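Local coordinates for protein lysyl oxidase (Pichia pastoris, PDB 1W7C) that probably oxidises primary amines, including peptidyl lysine, as a copper- and topaquinone-dependent amine oxidase, at residues Lys17-Ile20 against Trp21-Leu24; Ser23-Lys26 against Glu27-Gln30; Asn64-Glu67 against Ala68-Leu72. All coordinates share one frame; numbering follows the deposited sequence.

Contact 1 (Lys17-Ile20 against Trp21-Leu24); sequences KTNI and WTSL
The indole of Trp21 has Ile20 over one face, while Asn19 OD1 lies at its edge, near the ring plane. Ile20 CG1 stands 3.6 Å from the centroid of the Trp21 six-membered ring and 10° off the ring normal, a CH-pi contact. With chi1 at 54°, Ile20 CG1 is held between its own backbone N and carbonyl carbon, and this branch meets the ring. Ile20 CD1 continues past it toward CE2 and CZ2 of the indole. At the edge, Asn19 OD1 comes within 3.3 Å of Trp21 CE3.

The Asn19 amide is pinned through that same oxygen. Trp21 N donates to Asn19 OD1 at 3.0 Å, in the carbonyl plane of the amide, which forms an Asx turn. The backbone closes a type I beta turn from Asn19 to Thr22, Thr22 N donating to Asn19 O at 3.3 Å. This donor stands above the carbonyl plane of Asn19. Thr22 CG2 rests 3.4 Å from Asn19 O, so the methyl packs against the turn oxygen. The side-chain carbonyl of Asn19 thus holds the N-H of Trp21 and its main-chain carbonyl that of Thr22.

The far side of the amide is fixed too: Asn19 ND2 donates to the backbone oxygens of Glu299 and Thr311. Trp21 NE1 is bonded to Tyr333 OH of strand 329-344, and the indole also stacks with Tyr322 of strand 318-326. The turn is therefore wedged between these strands and helix 65-73, where Ile20 meets Ala68 and Tyr71, and Trp21 meets Leu72.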
loop_
_atom_site.group_PDB
_atom_site.type_symbol
_atom_site.label_atom_id
_atom_site.label_comp_id
_atom_site.label_asym_id
_atom_site.label_seq_id
_atom_site.Cartn_x
_atom_site.Cartn_y
_atom_site.Cartn_z
ATOM N N LYS A 17 -12.716 -32.431 -0.784
ATOM C CA LYS A 17 -13.965 -32.664 -0.079
ATOM C C LYS A 17 -15.079 -31.899 -0.771
ATOM O O LYS A 17 -14.834 -31.169 -1.734
ATOM C CB LYS A 17 -13.837 -32.219 1.367
ATOM C CG LYS A 17 -12.801 -32.997 2.168
ATOM C CD LYS A 17 -13.354 -34.334 2.661
ATOM C CE LYS A 17 -12.312 -35.215 3.372
ATOM N NZ LYS A 17 -12.944 -36.243 4.326
ATOM N N THR A 18 -16.308 -32.079 -0.313
ATOM C CA THR A 18 -17.479 -31.332 -0.763
ATOM C C THR A 18 -17.449 -29.915 -0.196
ATOM O O THR A 18 -17.093 -29.719 0.986
ATOM C CB THR A 18 -18.754 -32.043 -0.238
ATOM O OG1 THR A 18 -18.875 -33.331 -0.871
ATOM C CG2 THR A 18 -20.025 -31.306 -0.635
ATOM N N ASN A 19 -17.917 -28.956 -0.974
ATOM C CA ASN A 19 -18.071 -27.615 -0.480
ATOM C C ASN A 19 -19.334 -27.502 0.386
ATOM O O ASN A 19 -20.446 -27.209 -0.102
ATOM C CB ASN A 19 -18.097 -26.678 -1.656
ATOM C CG ASN A 19 -18.095 -25.192 -1.207
ATOM O OD1 ASN A 19 -18.495 -24.827 -0.091
ATOM N ND2 ASN A 19 -17.654 -24.340 -2.104
ATOM N N ILE A 20 -19.142 -27.730 1.678
ATOM C CA ILE A 20 -20.218 -27.742 2.649
ATOM C C ILE A 20 -20.710 -26.338 3.009
ATOM O O ILE A 20 -21.627 -26.186 3.813
ATOM C CB ILE A 20 -19.774 -28.513 3.927
ATOM C CG1 ILE A 20 -18.454 -27.955 4.494
ATOM C CG2 ILE A 20 -19.625 -29.997 3.576
ATOM C CD1 ILE A 20 -18.110 -28.457 5.871
ATOM N N TRP A 21 -20.076 -25.320 2.420
ATOM C CA TRP A 21 -20.446 -23.935 2.652
ATOM C C TRP A 21 -21.219 -23.339 1.483
ATOM O O TRP A 21 -21.582 -22.168 1.550
ATOM C CB TRP A 21 -19.190 -23.080 2.950
ATOM C CG TRP A 21 -18.298 -23.675 3.974
ATOM C CD1 TRP A 21 -18.404 -23.543 5.319
ATOM C CD2 TRP A 21 -17.180 -24.536 3.748
ATOM N NE1 TRP A 21 -17.412 -24.243 5.954
ATOM C CE2 TRP A 21 -16.660 -24.889 5.011
ATOM C CE3 TRP A 21 -16.572 -25.070 2.605
ATOM C CZ2 TRP A 21 -15.533 -25.668 5.155
ATOM C CZ3 TRP A 21 -15.462 -25.864 2.753
ATOM C CH2 TRP A 21 -14.958 -26.176 4.018
ATOM N N THR A 22 -21.443 -24.122 0.433
ATOM C CA THR A 22 -21.944 -23.545 -0.795
ATOM C C THR A 22 -23.406 -23.113 -0.671
ATOM O O THR A 22 -24.172 -23.658 0.144
ATOM C CB THR A 22 -21.736 -24.572 -1.943
ATOM O OG1 THR A 22 -21.773 -23.903 -3.199
ATOM C CG2 THR A 22 -22.850 -25.634 -1.968
ATOM N N SER A 23 -23.785 -22.151 -1.516
ATOM C CA SER A 23 -25.155 -21.651 -1.514
ATOM C C SER A 23 -26.127 -22.758 -1.860
ATOM O O SER A 23 -25.761 -23.790 -2.442
ATOM C CB SER A 23 -25.319 -20.489 -2.505
ATOM O OG SER A 23 -25.217 -20.936 -3.854
ATOM N N LEU A 24 -27.382 -22.558 -1.484
ATOM C CA LEU A 24 -28.414 -23.524 -1.822
ATOM C C LEU A 24 -28.585 -23.663 -3.329
ATOM O O LEU A 24 -28.524 -22.697 -4.086
ATOM C CB LEU A 24 -29.732 -23.135 -1.190
ATOM C CG LEU A 24 -29.774 -23.127 0.338
ATOM C CD1 LEU A 24 -31.134 -22.621 0.762
ATOM C CD2 LEU A 24 -29.470 -24.515 0.912
#

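Contact 2 (Ser23-Lys26 against Glu27-Gln30); sequences SLAK and EEVQ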
loop_
_atom_site.group_PDB
_atom_site.type_symbol
_atom_site.label_atom_id
_atom_site.label_comp_id
_atom_site.label_asym_id
_atom_site.label_seq_id
_atom_site.Cartn_x
_atom_site.Cartn_y
_atom_site.Cartn_z
ATOM N N SER A 23 -23.785 -22.151 -1.516
ATOM C CA SER A 23 -25.155 -21.651 -1.514
ATOM C C SER A 23 -26.127 -22.758 -1.860
ATOM O O SER A 23 -25.761 -23.790 -2.442
ATOM C CB SER A 23 -25.319 -20.489 -2.505
ATOM O OG SER A 23 -25.217 -20.936 -3.854
ATOM N N LEU A 24 -27.382 -22.558 -1.484
ATOM C CA LEU A 24 -28.414 -23.524 -1.822
ATOM C C LEU A 24 -28.585 -23.663 -3.329
ATOM O O LEU A 24 -28.524 -22.697 -4.086
ATOM C CB LEU A 24 -29.732 -23.135 -1.190
ATOM C CG LEU A 24 -29.774 -23.127 0.338
ATOM C CD1 LEU A 24 -31.134 -22.621 0.762
ATOM C CD2 LEU A 24 -29.470 -24.515 0.912
ATOM N N ALA A 25 -28.728 -24.901 -3.782
ATOM C CA ALA A 25 -29.124 -25.165 -5.152
ATOM C C ALA A 25 -30.567 -24.699 -5.388
ATOM O O ALA A 25 -31.357 -24.600 -4.451
ATOM C CB ALA A 25 -29.010 -26.650 -5.412
ATOM N N LYS A 26 -30.902 -24.405 -6.631
ATOM C CA LYS A 26 -32.264 -23.983 -6.967
ATOM C C LYS A 26 -33.293 -24.957 -6.391
ATOM O O LYS A 26 -34.306 -24.547 -5.830
ATOM C CB LYS A 26 -32.415 -23.848 -8.476
ATOM C CG LYS A 26 -33.766 -23.255 -8.892
ATOM C CD LYS A 26 -33.831 -22.901 -10.368
ATOM C CE LYS A 26 -34.885 -21.827 -10.656
ATOM N NZ LYS A 26 -35.985 -21.776 -9.637
ATOM N N GLU A 27 -33.025 -26.254 -6.564
ATOM C CA GLU A 27 -33.921 -27.304 -6.083
ATOM C C GLU A 27 -34.104 -27.268 -4.546
ATOM O O GLU A 27 -35.194 -27.539 -4.032
ATOM C CB GLU A 27 -33.434 -28.697 -6.552
ATOM C CG GLU A 27 -32.000 -29.075 -6.148
ATOM C CD GLU A 27 -30.948 -28.873 -7.249
ATOM O OE1 GLU A 27 -29.942 -29.628 -7.249
ATOM O OE2 GLU A 27 -31.098 -27.950 -8.094
ATOM N N GLU A 28 -33.033 -26.936 -3.825
ATOM C CA GLU A 28 -33.101 -26.831 -2.382
ATOM C C GLU A 28 -33.935 -25.620 -1.973
ATOM O O GLU A 28 -34.796 -25.715 -1.099
ATOM C CB GLU A 28 -31.701 -26.693 -1.760
ATOM C CG GLU A 28 -30.850 -27.928 -1.862
ATOM C CD GLU A 28 -29.435 -27.760 -1.325
ATOM O OE1 GLU A 28 -28.688 -26.899 -1.828
ATOM O OE2 GLU A 28 -29.076 -28.519 -0.403
ATOM N N VAL A 29 -33.713 -24.494 -2.634
ATOM C CA VAL A 29 -34.522 -23.314 -2.383
ATOM C C VAL A 29 -36.005 -23.642 -2.648
ATOM O O VAL A 29 -36.876 -23.273 -1.871
ATOM C CB VAL A 29 -34.059 -22.122 -3.250
ATOM C CG1 VAL A 29 -35.006 -20.936 -3.078
ATOM C CG2 VAL A 29 -32.644 -21.729 -2.864
ATOM N N GLN A 30 -36.285 -24.326 -3.750
ATOM C CA GLN A 30 -37.662 -24.645 -4.105
ATOM C C GLN A 30 -38.335 -25.519 -3.061
ATOM O O GLN A 30 -39.473 -25.250 -2.671
ATOM C CB GLN A 30 -37.711 -25.356 -5.450
ATOM C CG GLN A 30 -39.119 -25.535 -5.993
ATOM C CD GLN A 30 -39.790 -24.231 -6.347
ATOM O OE1 GLN A 30 -39.387 -23.574 -7.289
ATOM N NE2 GLN A 30 -40.847 -23.868 -5.605
HETATM O O HOH W 1 -37.469 -24.530 -9.205
#
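Glu28 turns back along the chain and takes the backbone N-H of Ala25, the N-cap residue of helix 26-39. Hydrogen bonds carry most of the contact. Ala25 N lies 2.8 Å from Glu28 OE1, with an N-H...O angle of 164°, and meets the anti lone pair of that oxygen. This is the half of a capping box that the third helical residue supplies; alanine has no side-chain acceptor to make the other half. Glu28 CG lies beside its backbone N (chi1 -69°) and the chain runs extended from there, which carries the carboxylate back to Ala25. The first helical turn then closes in the usual way. Val29 N donates to Ala25 O at 3.0 Å and Gln30 N to Lys26 O at 2.9 Å. The bond from Glu28 N to Ala25 O is weak.

Van der Waals contacts form a second group. Leu24 CB makes an apolar contact with Val29 CG2 at 3.6 Å, the two side chains crossing at a slant. Leu24 CD2 also lies 3.7 Å from Glu28 OE1, its side chain running at about a right angle to that of the glutamate.

A water makes the third link. It accepts from Lys26 NZ and donates to Gln30 OE1 at 2.9 Å. Gln30 NE2 is hydrogen-bonded to Asp34 further along the helix. Lys26 is modelled in two conformers, and the bridge belongs to one of them, so it is tentative.

Glu28 OE2 forms a salt bridge with Arg81, which adds a charged partner to the capping carboxylate. Lys26 touches the N-acetylglucosamine that also lies beside Thr383 and Asn394. Leu24 packs on Ile58 and Thr60, so the start of helix 26-39 is seated against strand 53-61.

Contact 3 (Asn64-Glu67 against Ala68-Leu72); sequences NKTE and ALTYL. With NAG (2-acetamido-2-deoxy-beta-D-glucopyranose), chain B.
Asn64 O accepts from Ala68 N at 3.0 Å and Lys65 O from Leu69 N at 2.8 Å, the first two of four successive alpha-helical bonds that run on through Tyr71 N. These are the opening turns of helix 65-73, with Asn64 at the N-cap. The Asn64 side chain does no capping. It belongs to an Asn-Lys-Thr glycosylation sequon, and its ND2 is joined to C1 of an N-acetylglucosamine. Instead Glu67 reaches back, and Asn64 N donates to Glu67 OE2 at 3.1 Å, one half of a capping box. Glu67 has two conformers, and this bond is that of one of them. In the same conformer the acetamido methyl C8 lies 3.8 Å from Glu67 OE2.

The chi1 of Thr70, -59°, sets OG1 beside its own backbone N. From there OG1 donates to Thr66 O at 3.0 Å, 40° above the carbonyl plane, while Thr70 N reaches the same oxygen at 2.9 Å, nearly in line with the C=O bond. A valine in place of Thr70 would probably leave Thr66 O with a single grip from this residue, its backbone N-H, and the side chain without its polar tie to the previous turn.

Tyr71 OH, which points another way, is bonded to Thr18 N. The Lys65 chain is fully extended, and its NZ reaches Asp497, Asp499 and Asp643, three ligands of a calcium ion. The lysine is thus a second-shell residue, salt-bridged to three first-shell carboxylates. Lys65 and Leu69 lie side by side and point the same way, with Lys65 CE 3.9 Å from Leu69 CD1.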
loop_
_atom_site.group_PDB
_atom_site.type_symbol
_atom_site.label_atom_id
_atom_site.label_comp_id
_atom_site.label_asym_id
_atom_site.label_seq_id
_atom_site.Cartn_x
_atom_site.Cartn_y
_atom_site.Cartn_z
ATOM N N ASN A 64 -21.393 -25.671 11.575
ATOM C CA ASN A 64 -20.590 -25.271 12.691
ATOM C C ASN A 64 -19.157 -25.781 12.510
ATOM O O ASN A 64 -18.914 -26.717 11.765
ATOM C CB ASN A 64 -21.195 -25.790 13.967
ATOM C CG ASN A 64 -22.413 -25.016 14.413
ATOM O OD1 ASN A 64 -22.638 -23.865 14.011
ATOM N ND2 ASN A 64 -23.216 -25.679 15.245
ATOM N N LYS A 65 -18.204 -25.145 13.168
ATOM C CA LYS A 65 -16.810 -25.361 12.873
ATOM C C LYS A 65 -16.305 -26.734 13.287
ATOM O O LYS A 65 -15.611 -27.366 12.506
ATOM C CB LYS A 65 -15.941 -24.249 13.475
ATOM C CG LYS A 65 -14.454 -24.427 13.170
ATOM C CD LYS A 65 -13.648 -23.207 13.612
ATOM C CE LYS A 65 -12.195 -23.401 13.272
ATOM N NZ LYS A 65 -11.411 -22.198 13.667
ATOM N N THR A 66 -16.627 -27.199 14.496
ATOM C CA THR A 66 -16.118 -28.504 14.888
ATOM C C THR A 66 -16.614 -29.602 13.958
ATOM O O THR A 66 -15.822 -30.429 13.510
ATOM C CB THR A 66 -16.456 -28.786 16.330
ATOM O OG1 THR A 66 -15.839 -27.777 17.127
ATOM C CG2 THR A 66 -15.842 -30.093 16.816
ATOM N N GLU A 67 -17.885 -29.563 13.568
ATOM C CA GLU A 67 -18.424 -30.599 12.670
ATOM C C GLU A 67 -17.786 -30.457 11.303
ATOM O O GLU A 67 -17.483 -31.453 10.638
ATOM C CB GLU A 67 -19.967 -30.583 12.571
ATOM C CG GLU A 67 -20.611 -29.314 12.038
ATOM C CD GLU A 67 -22.139 -29.411 11.920
ATOM O OE1 GLU A 67 -22.728 -30.459 12.323
ATOM O OE2 GLU A 67 -22.748 -28.445 11.401
ATOM N N ALA A 68 -17.516 -29.238 10.861
ATOM C CA ALA A 68 -16.844 -29.036 9.581
ATOM C C ALA A 68 -15.441 -29.611 9.623
ATOM O O ALA A 68 -15.015 -30.262 8.669
ATOM C CB ALA A 68 -16.788 -27.563 9.246
ATOM N N LEU A 69 -14.694 -29.309 10.689
ATOM C CA LEU A 69 -13.326 -29.802 10.775
ATOM C C LEU A 69 -13.258 -31.318 10.877
ATOM O O LEU A 69 -12.384 -31.935 10.277
ATOM C CB LEU A 69 -12.595 -29.152 11.953
ATOM C CG LEU A 69 -12.262 -27.657 11.747
ATOM C CD1 LEU A 69 -11.443 -27.202 12.914
ATOM C CD2 LEU A 69 -11.527 -27.372 10.477
ATOM N N THR A 70 -14.205 -31.936 11.590
ATOM C CA THR A 70 -14.254 -33.385 11.686
ATOM C C THR A 70 -14.456 -33.983 10.277
ATOM O O THR A 70 -13.821 -34.958 9.886
ATOM C CB THR A 70 -15.346 -33.822 12.672
ATOM O OG1 THR A 70 -15.066 -33.250 13.972
ATOM C CG2 THR A 70 -15.327 -35.317 12.915
ATOM N N TYR A 71 -15.328 -33.373 9.489
ATOM C CA TYR A 71 -15.525 -33.776 8.104
ATOM C C TYR A 71 -14.266 -33.591 7.241
ATOM O O TYR A 71 -13.870 -34.479 6.508
ATOM C CB TYR A 71 -16.710 -32.998 7.504
ATOM C CG TYR A 71 -16.857 -33.191 6.030
ATOM C CD1 TYR A 71 -17.241 -34.416 5.506
ATOM C CD2 TYR A 71 -16.624 -32.149 5.159
ATOM C CE1 TYR A 71 -17.361 -34.622 4.160
ATOM C CE2 TYR A 71 -16.756 -32.331 3.794
ATOM C CZ TYR A 71 -17.097 -33.568 3.292
ATOM O OH TYR A 71 -17.208 -33.721 1.962
ATOM N N LEU A 72 -13.641 -32.418 7.317
ATOM C CA LEU A 72 -12.493 -32.106 6.470
ATOM C C LEU A 72 -11.257 -32.901 6.807
ATOM O O LEU A 72 -10.513 -33.277 5.901
ATOM C CB LEU A 72 -12.132 -30.617 6.586
ATOM C CG LEU A 72 -13.206 -29.649 6.077
ATOM C CD1 LEU A 72 -12.808 -28.224 6.396
ATOM C CD2 LEU A 72 -13.463 -29.799 4.588
HETATM C C1 NAG B . -24.290 -24.910 15.821
HETATM C C2 NAG B . -25.457 -25.917 15.960
HETATM C C3 NAG B . -26.665 -25.377 16.743
HETATM C C4 NAG B . -26.206 -24.651 18.007
HETATM C C5 NAG B . -25.058 -23.712 17.644
HETATM C C6 NAG B . -24.534 -22.918 18.811
HETATM C C7 NAG B . -25.835 -27.608 14.244
HETATM C C8 NAG B . -26.241 -27.918 12.835
HETATM N N2 NAG B . -25.871 -26.333 14.618
HETATM O O3 NAG B . -27.545 -26.447 17.054
HETATM O O4 NAG B . -27.220 -23.814 18.550
HETATM O O5 NAG B . -23.960 -24.403 17.093
HETATM O O6 NAG B . -23.930 -23.831 19.685
HETATM O O7 NAG B . -25.493 -28.525 14.995
#

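How the contacts relate
From the N terminus, contact 1 closes a turn in the loop between strand 11-12 and helix 26-39. Contact 2 takes over at the shared Ser23 and Leu24 and opens that helix. Strand 53-61 then leads to contact 3, which begins helix 65-73. Contacts 1 and 2 overlap end to end and contact 3 follows in series; none nests in another. Contacts 2 and 3 stay apart, with nearest atoms about 13 Å from each other. Contact 1 meets contact 3 directly: besides the tyrosine hydroxyl bond, Ile20 CG2 packs 3.7 Å from Tyr71 CE2. Arg81 bonds to Thr22 O in contact 1 and to Glu28 in contact 2. Contacts 1 and 3 both lean on Tyr333 of strand 329-344.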